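Local coordinates for LbaCas13a H328A (C2c2) (Lachnospiraceae bacterium NK4A179, PDB 5WLH), which binds pre-crRNA and, as a Cas13a family CRISPR nuclease, probably cleaves RNA under the guidance of its crRNA, at residues S125-N128 with R129-V133; V218-D221 with F222-V226. All coordinates share one frame; numbering follows the deposited sequence.

Contact 1: residues S125-N128 with R129-V133; sequences SYTN and RRNKV. With nucleotides of chain B.
Arg130 lays the aliphatic part of its side chain across a face of the Tyr126 ring on its way to the RNA backbone. Its CD sits 3.7 Å from the centroid of the Tyr126 ring, a CH-pi contact displaced toward the rim on the hydroxyl side. A bend at CG-CD (chi3 73°) then carries the guanidinium past the end of the ring, its plane turned 24° from that of the tyrosine, and Arg130 NH1 comes within 3.1 Å of OP1 of G15 of chain B, where the two charges should attract. Tyr126 OH bonds to Gln238, and its proximity to Arg130 NE has too poor an angle for a second bond. Underneath, Arg130 N donates to Tyr126 O (3.2 Å) and Asn131 N to Thr127 O (2.9 Å), the last regular turns of helix 115-130. The chain leaves the helix in a Schellman motif: Lys132 takes up a left-handed conformation, Lys132 N bonds to Arg129 O at 3.2 Å, and Val133 N reaches back to Asn128 O at 2.7 Å in a bent, weak bond. That closure sets Val133 CB and CG1 against the amide of Asn128, both 3.8 Å from its CG, while Asn128 ND2 bonds to Gly135 O. Arg129, extended from CG to NE, runs off toward helix 218-230, where its NE forms a salt bridge with Glu228, which also accepts the hydroxyl of Ser125.

Contact 2: residues V218-D221 with F222-V226; sequences VQRD and FIDYV
This is a local, largely buried contact within the opening turns of helix 218-230, where side chains four and five residues apart close on the carboxylate of Asp224. Gln219 and Arg220 approach it from neighbouring positions, each crossing it at about a right angle. Gln219 NE2 donates to Asp224 OD1 at 3.0 Å along a nearly straight line, in the plane of its own amide but from above the carboxylate plane. The charged partner, Arg220, presents the edge of its guanidinium: its NH1 forms a salt bridge with Asp224 OD2 at 3.0 Å, arriving on the anti side, tilted out of the carboxylate plane. Both long chains start with CG opposite the backbone N and then fold at chi2 (71° in Gln219, 81° in Arg220), which turns their ends forward along the helix to the aspartate. Each carboxylate oxygen has a further partner, Tyr121 OH for OD1 and Ser136 OG for OD2, while Gln219 NE2 also bonds to Ile156 O and Arg220 NH1 to Ser125 OG. An alanine in place of Asp224 would probably leave the Arg220 guanidinium without this countercharge and cost the Gln219 amide one of its two bonds, leaving Ile156 O to hold it. Beside this polar cluster, Val218 CG1 packs on Ile223 CD1 at 4.0 Å, on a side of the helix that meets helix 158-166. The backbone explains the five-residue spacing: Asp224 N donates to Gln219 O at 2.8 Å, and Ile223 N to Val218 O at 3.0 Å, an oxygen that Phe222 N also shares. Such bonds to the fifth residue back, replacing the usual fourth, are the mark of a pi-type turn in an otherwise alpha-helical segment.

Contact 1 comes first along the chain, at the end of helix 115-130, and contact 2 follows at the beginning of helix 218-230; their centres lie 13 Å apart, far out on the same side of the protein. The two helices touch directly. Arg220 joins the contacts through two probable hydrogen bonds: its NH1 lies 2.6 Å from Ser125 OG, and its O lies 2.8 Å from Arg129 NH1. Residues far apart in sequence thus form one helical unit, and both 125-133 and 218-226 come close to the bound RNA, through Arg130 and Tyr225. The position is consistent with the crRNA-recognition lobe of Cas13a enzymes.

Contact 1: residues S125-N128 with R129-V133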
loop_
_atom_site.group_PDB
_atom_site.type_symbol
_atom_site.label_atom_id
_atom_site.label_comp_id
_atom_site.label_asym_id
_atom_site.label_seq_id
_atom_site.Cartn_x
_atom_site.Cartn_y
_atom_site.Cartn_z
ATOM N N SER A 125 4.365 8.994 -44.860
ATOM C CA SER A 125 4.449 10.276 -44.163
ATOM C C SER A 125 5.271 10.141 -42.887
ATOM O O SER A 125 6.132 10.975 -42.591
ATOM C CB SER A 125 3.053 10.788 -43.831
ATOM O OG SER A 125 3.121 11.973 -43.061
ATOM N N TYR A 126 5.008 9.078 -42.126
ATOM C CA TYR A 126 5.774 8.791 -40.918
ATOM C C TYR A 126 7.231 8.483 -41.251
ATOM O O TYR A 126 8.151 9.047 -40.647
ATOM C CB TYR A 126 5.120 7.623 -40.176
ATOM C CG TYR A 126 5.918 7.111 -39.001
ATOM C CD1 TYR A 126 6.398 7.982 -38.034
ATOM C CD2 TYR A 126 6.189 5.753 -38.856
ATOM C CE1 TYR A 126 7.129 7.522 -36.952
ATOM C CE2 TYR A 126 6.923 5.282 -37.779
ATOM C CZ TYR A 126 7.388 6.170 -36.832
ATOM O OH TYR A 126 8.115 5.713 -35.760
ATOM N N THR A 127 7.458 7.590 -42.219
ATOM C CA THR A 127 8.823 7.237 -42.602
ATOM C C THR A 127 9.597 8.452 -43.094
ATOM O O THR A 127 10.805 8.561 -42.853
ATOM C CB THR A 127 8.789 6.142 -43.673
ATOM O OG1 THR A 127 8.187 4.972 -43.111
ATOM C CG2 THR A 127 10.193 5.779 -44.147
ATOM N N ASN A 128 8.919 9.382 -43.766
ATOM C CA ASN A 128 9.588 10.596 -44.205
ATOM C C ASN A 128 10.084 11.412 -43.018
ATOM O O ASN A 128 11.129 12.067 -43.114
ATOM C CB ASN A 128 8.655 11.432 -45.071
ATOM C CG ASN A 128 8.618 10.955 -46.508
ATOM O OD1 ASN A 128 9.161 9.903 -46.836
ATOM N ND2 ASN A 128 7.975 11.729 -47.373
ATOM N N ARG A 129 9.361 11.375 -41.895
ATOM C CA ARG A 129 9.811 12.088 -40.699
ATOM C C ARG A 129 11.084 11.471 -40.135
ATOM O O ARG A 129 12.059 12.179 -39.858
ATOM C CB ARG A 129 8.711 12.097 -39.636
ATOM C CG ARG A 129 7.460 12.823 -40.063
ATOM C CD ARG A 129 6.468 12.911 -38.922
ATOM N NE ARG A 129 5.137 13.230 -39.417
ATOM C CZ ARG A 129 4.721 14.462 -39.686
ATOM N NH1 ARG A 129 3.484 14.666 -40.122
ATOM N NH2 ARG A 129 5.540 15.491 -39.494
ATOM N N ARG A 130 11.090 10.149 -39.950
ATOM C CA ARG A 130 12.248 9.492 -39.350
ATOM C C ARG A 130 13.471 9.564 -40.252
ATOM O O ARG A 130 14.601 9.646 -39.758
ATOM C CB ARG A 130 11.929 8.033 -39.030
ATOM C CG ARG A 130 10.466 7.744 -38.799
ATOM C CD ARG A 130 10.243 6.254 -38.638
ATOM N NE ARG A 130 10.724 5.768 -37.348
ATOM C CZ ARG A 130 11.258 4.566 -37.158
ATOM N NH1 ARG A 130 11.672 4.203 -35.950
ATOM N NH2 ARG A 130 11.377 3.725 -38.177
ATOM N N ASN A 131 13.274 9.527 -41.564
ATOM C CA ASN A 131 14.376 9.604 -42.507
ATOM C C ASN A 131 14.682 11.033 -42.930
ATOM O O ASN A 131 15.374 11.235 -43.932
ATOM C CB ASN A 131 14.078 8.742 -43.734
ATOM C CG ASN A 131 14.224 7.263 -43.450
ATOM O OD1 ASN A 131 13.283 6.610 -43.006
ATOM N ND2 ASN A 131 15.413 6.727 -43.696
ATOM N N LYS A 132 14.177 12.023 -42.189
ATOM C CA LYS A 132 14.438 13.442 -42.424
ATOM C C LYS A 132 14.013 13.901 -43.818
ATOM O O LYS A 132 14.441 14.964 -44.281
ATOM C CB LYS A 132 15.916 13.781 -42.182
ATOM C CG LYS A 132 16.561 12.995 -41.035
ATOM C CD LYS A 132 18.070 12.832 -41.232
ATOM C CE LYS A 132 18.538 11.428 -40.862
ATOM N NZ LYS A 132 18.156 10.407 -41.884
ATOM N N VAL A 133 13.170 13.127 -44.497
ATOM C CA VAL A 133 12.728 13.465 -45.846
ATOM C C VAL A 133 11.695 14.582 -45.763
ATOM O O VAL A 133 10.659 14.438 -45.103
ATOM C CB VAL A 133 12.153 12.237 -46.568
ATOM C CG1 VAL A 133 11.667 12.627 -47.960
ATOM C CG2 VAL A 133 13.193 11.130 -46.640
ATOM P P G B 15 13.744 6.388 -33.702
ATOM O OP1 G B 15 13.394 6.624 -35.134
ATOM O OP2 G B 15 14.711 5.312 -33.349
ATOM O "O5'" G B 15 14.235 7.736 -33.039
ATOM C "C5'" G B 15 13.501 8.930 -33.242
ATOM C "C4'" G B 15 13.860 9.974 -32.226
ATOM O "O4'" G B 15 13.545 9.500 -30.893
ATOM C "C3'" G B 15 15.326 10.360 -32.149
ATOM O "O3'" G B 15 15.660 11.297 -33.162
ATOM C "C2'" G B 15 15.437 10.926 -30.743
ATOM O "O2'" G B 15 14.917 12.247 -30.706
ATOM C "C1'" G B 15 14.476 10.016 -29.971
ATOM N N9 G B 15 15.187 8.895 -29.333
ATOM C C8 G B 15 15.532 7.700 -29.920
ATOM N N7 G B 15 16.184 6.900 -29.116
ATOM C C5 G B 15 16.276 7.617 -27.933
ATOM C C6 G B 15 16.878 7.255 -26.706
ATOM O O6 G B 15 17.456 6.194 -26.441
ATOM N N1 G B 15 16.765 8.265 -25.761
ATOM C C2 G B 15 16.130 9.465 -25.968
ATOM N N2 G B 15 16.112 10.314 -24.932
ATOM N N3 G B 15 15.561 9.817 -27.113
ATOM C C4 G B 15 15.674 8.853 -28.047
#

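Contact 2: residues V218-D221 with F222-V226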
loop_
_atom_site.group_PDB
_atom_site.type_symbol
_atom_site.label_atom_id
_atom_site.label_comp_id
_atom_site.label_asym_id
_atom_site.label_seq_id
_atom_site.Cartn_x
_atom_site.Cartn_y
_atom_site.Cartn_z
ATOM N N VAL A 218 0.110 23.463 -42.612
ATOM C CA VAL A 218 -1.088 22.723 -42.214
ATOM C C VAL A 218 -1.036 21.294 -42.742
ATOM O O VAL A 218 -1.347 20.337 -42.019
ATOM C CB VAL A 218 -2.361 23.454 -42.679
ATOM C CG1 VAL A 218 -3.549 22.496 -42.640
ATOM C CG2 VAL A 218 -2.626 24.654 -41.794
ATOM N N GLN A 219 -0.621 21.124 -43.996
ATOM C CA GLN A 219 -0.595 19.790 -44.589
ATOM C C GLN A 219 0.364 18.865 -43.842
ATOM O O GLN A 219 -0.003 17.752 -43.452
ATOM C CB GLN A 219 -0.206 19.878 -46.065
ATOM C CG GLN A 219 -0.251 18.529 -46.754
ATOM C CD GLN A 219 -1.675 18.047 -46.927
ATOM O OE1 GLN A 219 -2.516 18.758 -47.490
ATOM N NE2 GLN A 219 -1.971 16.861 -46.404
ATOM N N ARG A 220 1.605 19.303 -43.642
ATOM C CA ARG A 220 2.609 18.404 -43.082
ATOM C C ARG A 220 2.485 18.284 -41.566
ATOM O O ARG A 220 2.634 17.189 -41.012
ATOM C CB ARG A 220 4.011 18.887 -43.460
ATOM C CG ARG A 220 5.104 17.870 -43.194
ATOM C CD ARG A 220 5.199 16.832 -44.308
ATOM N NE ARG A 220 6.071 15.736 -43.914
ATOM C CZ ARG A 220 5.659 14.496 -43.659
ATOM N NH1 ARG A 220 4.371 14.182 -43.763
ATOM N NH2 ARG A 220 6.538 13.567 -43.297
ATOM N N ASP A 221 2.207 19.388 -40.886
ATOM C CA ASP A 221 2.241 19.410 -39.429
ATOM C C ASP A 221 0.941 18.944 -38.797
ATOM O O ASP A 221 0.971 18.393 -37.688
ATOM C CB ASP A 221 2.577 20.815 -38.931
ATOM C CG ASP A 221 4.049 21.154 -39.120
ATOM O OD1 ASP A 221 4.894 20.320 -38.741
ATOM O OD2 ASP A 221 4.358 22.235 -39.657
ATOM N N PHE A 222 -0.199 19.135 -39.465
ATOM C CA PHE A 222 -1.459 18.646 -38.924
ATOM C C PHE A 222 -2.025 17.492 -39.745
ATOM O O PHE A 222 -2.138 16.372 -39.239
ATOM C CB PHE A 222 -2.508 19.758 -38.813
ATOM C CG PHE A 222 -3.826 19.262 -38.283
ATOM C CD1 PHE A 222 -3.921 18.793 -36.980
ATOM C CD2 PHE A 222 -4.952 19.225 -39.090
ATOM C CE1 PHE A 222 -5.132 18.318 -36.479
ATOM C CE2 PHE A 222 -6.150 18.739 -38.598
ATOM C CZ PHE A 222 -6.240 18.291 -37.290
ATOM N N ILE A 223 -2.377 17.734 -41.011
ATOM C CA ILE A 223 -3.177 16.752 -41.742
ATOM C C ILE A 223 -2.421 15.442 -41.877
ATOM O O ILE A 223 -2.959 14.363 -41.590
ATOM C CB ILE A 223 -3.576 17.299 -43.122
ATOM C CG1 ILE A 223 -4.476 18.522 -42.964
ATOM C CG2 ILE A 223 -4.265 16.201 -43.914
ATOM C CD1 ILE A 223 -4.902 19.142 -44.305
ATOM N N ASP A 224 -1.166 15.516 -42.331
ATOM C CA ASP A 224 -0.371 14.310 -42.508
ATOM C C ASP A 224 -0.211 13.573 -41.191
ATOM O O ASP A 224 -0.224 12.341 -41.160
ATOM C CB ASP A 224 1.004 14.648 -43.082
ATOM C CG ASP A 224 0.963 15.006 -44.566
ATOM O OD1 ASP A 224 -0.096 14.867 -45.222
ATOM O OD2 ASP A 224 2.010 15.452 -45.064
ATOM N N TYR A 225 -0.047 14.316 -40.097
ATOM C CA TYR A 225 0.065 13.676 -38.794
ATOM C C TYR A 225 -1.231 12.983 -38.409
ATOM O O TYR A 225 -1.206 11.863 -37.888
ATOM C CB TYR A 225 0.460 14.691 -37.718
ATOM C CG TYR A 225 0.878 13.986 -36.451
ATOM C CD1 TYR A 225 2.185 13.569 -36.277
ATOM C CD2 TYR A 225 -0.051 13.691 -35.457
ATOM C CE1 TYR A 225 2.568 12.884 -35.140
ATOM C CE2 TYR A 225 0.325 13.013 -34.309
ATOM C CZ TYR A 225 1.639 12.615 -34.161
ATOM O OH TYR A 225 2.033 11.942 -33.028
ATOM N N VAL A 226 -2.372 13.643 -38.634
ATOM C CA VAL A 226 -3.663 13.017 -38.343
ATOM C C VAL A 226 -3.781 11.679 -39.057
ATOM O O VAL A 226 -4.252 10.688 -38.481
ATOM C CB VAL A 226 -4.817 13.967 -38.720
ATOM C CG1 VAL A 226 -6.160 13.220 -38.700
ATOM C CG2 VAL A 226 -4.864 15.119 -37.755
#